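PDB 3KST: endo-1,4-beta-xylanase from Bacteroides thetaiotaomicron VPI-5482, which probably hydrolyses glycosidic bonds in xylan-type plant polysaccharides, as a calcium-binding member of glycosyl hydrolase family 43. Local coordinates for residues G199-Y205 and V217-D223. Numbering follows the deposited sequence. Where two conformers were deposited one is given.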
ATOM      1  N   GLY A 199       1.984  16.227  15.031  1.00 16.97           N
ATOM      2  CA  GLY A 199       2.994  15.573  15.853  1.00 16.35           C
ATOM      3  C   GLY A 199       2.824  14.106  16.205  1.00 15.96           C
ATOM      4  O   GLY A 199       3.654  13.570  16.924  1.00 17.06           O
ATOM      5  N   VAL A 200       1.798  13.454  15.662  1.00 15.09           N
ATOM      6  CA  VAL A 200       1.508  12.051  15.942  1.00 14.63           C
ATOM      7  C   VAL A 200       1.684  11.273  14.651  1.00 13.16           C
ATOM      8  O   VAL A 200       1.269  11.755  13.579  1.00 13.42           O
ATOM      9  CB  VAL A 200       0.085  11.893  16.519  1.00 14.41           C
ATOM     10  CG1 VAL A 200      -0.173  10.442  16.874  1.00 14.58           C
ATOM     11  CG2 VAL A 200      -0.062  12.778  17.779  1.00 15.93           C
ATOM     12  N   TYR A 201       2.347  10.120  14.754  1.00 11.41           N
ATOM     13  CA  TYR A 201       2.600   9.219  13.612  1.00 11.16           C
ATOM     14  C   TYR A 201       1.567   8.107  13.678  1.00 10.94           C
ATOM     15  O   TYR A 201       1.447   7.447  14.722  1.00 10.10           O
ATOM     16  CB  TYR A 201       4.004   8.625  13.689  1.00 10.60           C
ATOM     17  CG  TYR A 201       5.077   9.693  13.631  1.00 11.99           C
ATOM     18  CD1 TYR A 201       5.532  10.315  14.800  1.00 12.02           C
ATOM     19  CD2 TYR A 201       5.630  10.094  12.416  1.00 10.33           C
ATOM     20  CE1 TYR A 201       6.522  11.318  14.759  1.00 10.72           C
ATOM     21  CE2 TYR A 201       6.618  11.090  12.364  1.00 11.95           C
ATOM     22  CZ  TYR A 201       7.064  11.687  13.555  1.00 11.32           C
ATOM     23  OH  TYR A 201       8.040  12.659  13.557  1.00 12.77           O
ATOM     24  N   TYR A 202       0.809   7.943  12.584  1.00 10.26           N
ATOM     25  CA  TYR A 202      -0.259   6.962  12.437  1.00 10.14           C
ATOM     26  C   TYR A 202       0.184   5.872  11.494  1.00  9.83           C
ATOM     27  O   TYR A 202       0.520   6.175  10.326  1.00 10.10           O
ATOM     28  CB  TYR A 202      -1.513   7.620  11.834  1.00  9.97           C
ATOM     29  CG  TYR A 202      -2.121   8.662  12.721  1.00 10.72           C
ATOM     30  CD1 TYR A 202      -1.601   9.957  12.761  1.00 10.06           C
ATOM     31  CD2 TYR A 202      -3.232   8.361  13.536  1.00 11.27           C
ATOM     32  CE1 TYR A 202      -2.162  10.910  13.583  1.00 10.29           C
ATOM     33  CE2 TYR A 202      -3.782   9.291  14.368  1.00 12.35           C
ATOM     34  CZ  TYR A 202      -3.250  10.581  14.382  1.00 11.70           C
ATOM     35  OH  TYR A 202      -3.768  11.532  15.198  1.00 13.42           O
ATOM     36  N   LEU A 203       0.230   4.640  12.010  1.00  9.35           N
ATOM     37  CA  LEU A 203       0.601   3.461  11.233  0.50  9.80           C
ATOM     38  C   LEU A 203      -0.692   2.702  10.969  1.00  9.87           C
ATOM     39  O   LEU A 203      -1.289   2.134  11.900  1.00  9.81           O
ATOM     40  CB  LEU A 203       1.633   2.612  11.979  0.50  9.37           C
ATOM     41  CG  LEU A 203       2.297   1.417  11.282  0.50 10.77           C
ATOM     42  CD1 LEU A 203       3.497   0.934  12.132  0.50  9.99           C
ATOM     43  CD2 LEU A 203       1.374   0.259  10.979  0.50 11.59           C
ATOM     44  N   ILE A 204      -1.124   2.712   9.699  1.00 10.62           N
ATOM     45  CA  ILE A 204      -2.363   2.092   9.244  1.00 10.41           C
ATOM     46  C   ILE A 204      -1.987   0.753   8.545  1.00 10.44           C
ATOM     47  O   ILE A 204      -1.142   0.710   7.609  1.00  9.55           O
ATOM     48  CB  ILE A 204      -3.137   3.091   8.323  1.00 10.68           C
ATOM     49  CG1 ILE A 204      -3.222   4.494   8.972  1.00 10.72           C
ATOM     50  CG2 ILE A 204      -4.504   2.532   8.033  1.00 10.27           C
ATOM     51  CD1 ILE A 204      -3.315   5.639   7.988  1.00 14.97           C
ATOM     52  N   TYR A 205      -2.580  -0.343   9.015  1.00  8.69           N
ATOM     53  CA  TYR A 205      -2.191  -1.679   8.579  1.00  8.84           C
ATOM     54  C   TYR A 205      -3.358  -2.621   8.411  1.00  8.74           C
ATOM     55  O   TYR A 205      -4.473  -2.326   8.894  1.00  8.99           O
ATOM     56  CB  TYR A 205      -1.198  -2.265   9.633  1.00  9.32           C
ATOM     57  CG  TYR A 205      -1.832  -2.483  10.996  1.00  9.94           C
ATOM     58  CD1 TYR A 205      -1.827  -1.470  11.970  1.00  8.81           C
ATOM     59  CD2 TYR A 205      -2.454  -3.706  11.313  1.00  9.99           C
ATOM     60  CE1 TYR A 205      -2.449  -1.678  13.236  1.00 10.03           C
ATOM     61  CE2 TYR A 205      -3.086  -3.913  12.573  1.00  8.11           C
ATOM     62  CZ  TYR A 205      -3.052  -2.892  13.525  1.00 10.47           C
ATOM     63  OH  TYR A 205      -3.673  -3.050  14.746  1.00  9.18           O
ATOM     64  N   VAL A 217      -8.588  -3.571   8.177  1.00 10.40           N
ATOM     65  CA  VAL A 217      -7.655  -2.487   8.414  1.00  9.51           C
ATOM     66  C   VAL A 217      -7.806  -1.878   9.796  1.00  9.72           C
ATOM     67  O   VAL A 217      -8.928  -1.607  10.255  1.00  8.75           O
ATOM     68  CB  VAL A 217      -7.852  -1.370   7.373  1.00  9.11           C
ATOM     69  CG1 VAL A 217      -6.888  -0.173   7.633  1.00  7.78           C
ATOM     70  CG2 VAL A 217      -7.670  -1.935   5.937  1.00  9.55           C
ATOM     71  N   GLY A 218      -6.678  -1.597  10.443  1.00 10.47           N
ATOM     72  CA  GLY A 218      -6.663  -0.910  11.729  1.00 10.75           C
ATOM     73  C   GLY A 218      -5.493   0.052  11.761  1.00 11.02           C
ATOM     74  O   GLY A 218      -4.712   0.117  10.788  1.00 11.67           O
ATOM     75  N   TYR A 219      -5.358   0.793  12.855  1.00 11.59           N
ATOM     76  CA  TYR A 219      -4.168   1.665  13.028  1.00 11.40           C
ATOM     77  C   TYR A 219      -3.586   1.652  14.449  1.00 11.56           C
ATOM     78  O   TYR A 219      -4.202   1.126  15.389  1.00 11.27           O
ATOM     79  CB  TYR A 219      -4.441   3.109  12.575  1.00 11.52           C
ATOM     80  CG  TYR A 219      -5.252   3.976  13.529  1.00 12.51           C
ATOM     81  CD1 TYR A 219      -6.641   3.962  13.500  1.00 13.39           C
ATOM     82  CD2 TYR A 219      -4.620   4.838  14.452  1.00 12.68           C
ATOM     83  CE1 TYR A 219      -7.410   4.770  14.357  1.00 13.04           C
ATOM     84  CE2 TYR A 219      -5.387   5.654  15.325  1.00 13.18           C
ATOM     85  CZ  TYR A 219      -6.773   5.610  15.268  1.00 14.24           C
ATOM     86  OH  TYR A 219      -7.542   6.375  16.100  1.00 15.46           O
ATOM     87  N   ALA A 220      -2.391   2.233  14.537  1.00 10.96           N
ATOM     88  CA  ALA A 220      -1.642   2.444  15.771  1.00 11.77           C
ATOM     89  C   ALA A 220      -0.954   3.785  15.676  1.00 12.43           C
ATOM     90  O   ALA A 220      -0.644   4.252  14.575  1.00 11.74           O
ATOM     91  CB  ALA A 220      -0.614   1.356  16.001  1.00 12.16           C
ATOM     92  N   THR A 221      -0.738   4.405  16.834  1.00 12.06           N
ATOM     93  CA  THR A 221      -0.093   5.704  16.909  1.00 12.91           C
ATOM     94  C   THR A 221       1.195   5.658  17.703  1.00 12.78           C
ATOM     95  O   THR A 221       1.422   4.754  18.508  1.00 12.37           O
ATOM     96  CB  THR A 221      -1.009   6.797  17.539  1.00 13.70           C
ATOM     97  OG1 THR A 221      -1.364   6.460  18.887  1.00 13.68           O
ATOM     98  CG2 THR A 221      -2.284   6.958  16.731  1.00 13.10           C
ATOM     99  N   SER A 222       2.003   6.695  17.499  1.00 12.63           N
ATOM    100  CA  SER A 222       3.239   6.884  18.246  0.50 13.02           C
ATOM    101  C   SER A 222       3.715   8.328  18.115  1.00 12.57           C
ATOM    102  O   SER A 222       3.377   9.012  17.151  1.00 12.55           O
ATOM    103  CB  SER A 222       4.321   5.974  17.689  0.50 12.84           C
ATOM    104  OG  SER A 222       4.563   6.314  16.346  0.50 15.09           O
ATOM    105  N   ASP A 223       4.499   8.770  19.095  1.00 13.66           N
ATOM    106  CA  ASP A 223       5.105  10.099  19.085  1.00 14.02           C
ATOM    107  C   ASP A 223       6.408  10.072  18.261  1.00 14.26           C
ATOM    108  O   ASP A 223       7.002  11.137  18.033  1.00 15.33           O
ATOM    109  CB  ASP A 223       5.425  10.582  20.508  1.00 14.89           C
ATOM    110  CG  ASP A 223       4.196  10.800  21.362  1.00 15.54           C
ATOM    111  OD1 ASP A 223       3.086  10.967  20.837  1.00 18.50           O
ATOM    112  OD2 ASP A 223       4.358  10.801  22.600  1.00 19.12           O
TER
HETATM  113  O   HOH W   1       2.623  13.492  19.792  1.00 24.85           O
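Six backbone hydrogen bonds tie these two antiparallel strands of a β hairpin together, two at each of three hydrogen-bonded pairs. Tyr201 N reaches Ser222 O at 2.8 Å and Ser222 N returns to Tyr201 O at 2.9 Å; Leu203 N to Ala220 O is 2.7 Å, with Ala220 N to Leu203 O at 2.9 Å; Tyr205 N to Gly218 O and Gly218 N to Tyr205 O are both 2.8 Å. At the non-hydrogen-bonded pairs between them, CA-H...O contacts fill in, such as Tyr219 CA to Leu203 O at 3.1 Å. Just beyond the paired strands, where the first begins and the second ends, one water donates to both Gly199 O (3.0 Å) and Asp223 OD1 (2.8 Å).

Side chains alternate between the faces. On one, Tyr202 CD2 lies 3.6 Å from Thr221 CG2 and 3.9 Å from Tyr219 CE2, while Ile204 CG2 meets Val217 CG1 at 3.6 Å. On the other, Tyr205 lays its ring along the partner strand, with Gly218 O over one face; its hydroxyl is hydrogen-bonded to Glu182, and the Tyr201 hydroxyl bonds Asp136.

The hairpin forms the middle of a four-stranded antiparallel sheet, one blade of the family's five-bladed β-propeller, between strands 189-197, which carries the predicted proton donor Glu190, and 230-231. Leu203, Tyr205 and Ala220 pack on strand 172-175 of the preceding blade, Tyr202 and Val217 on strand 293-305.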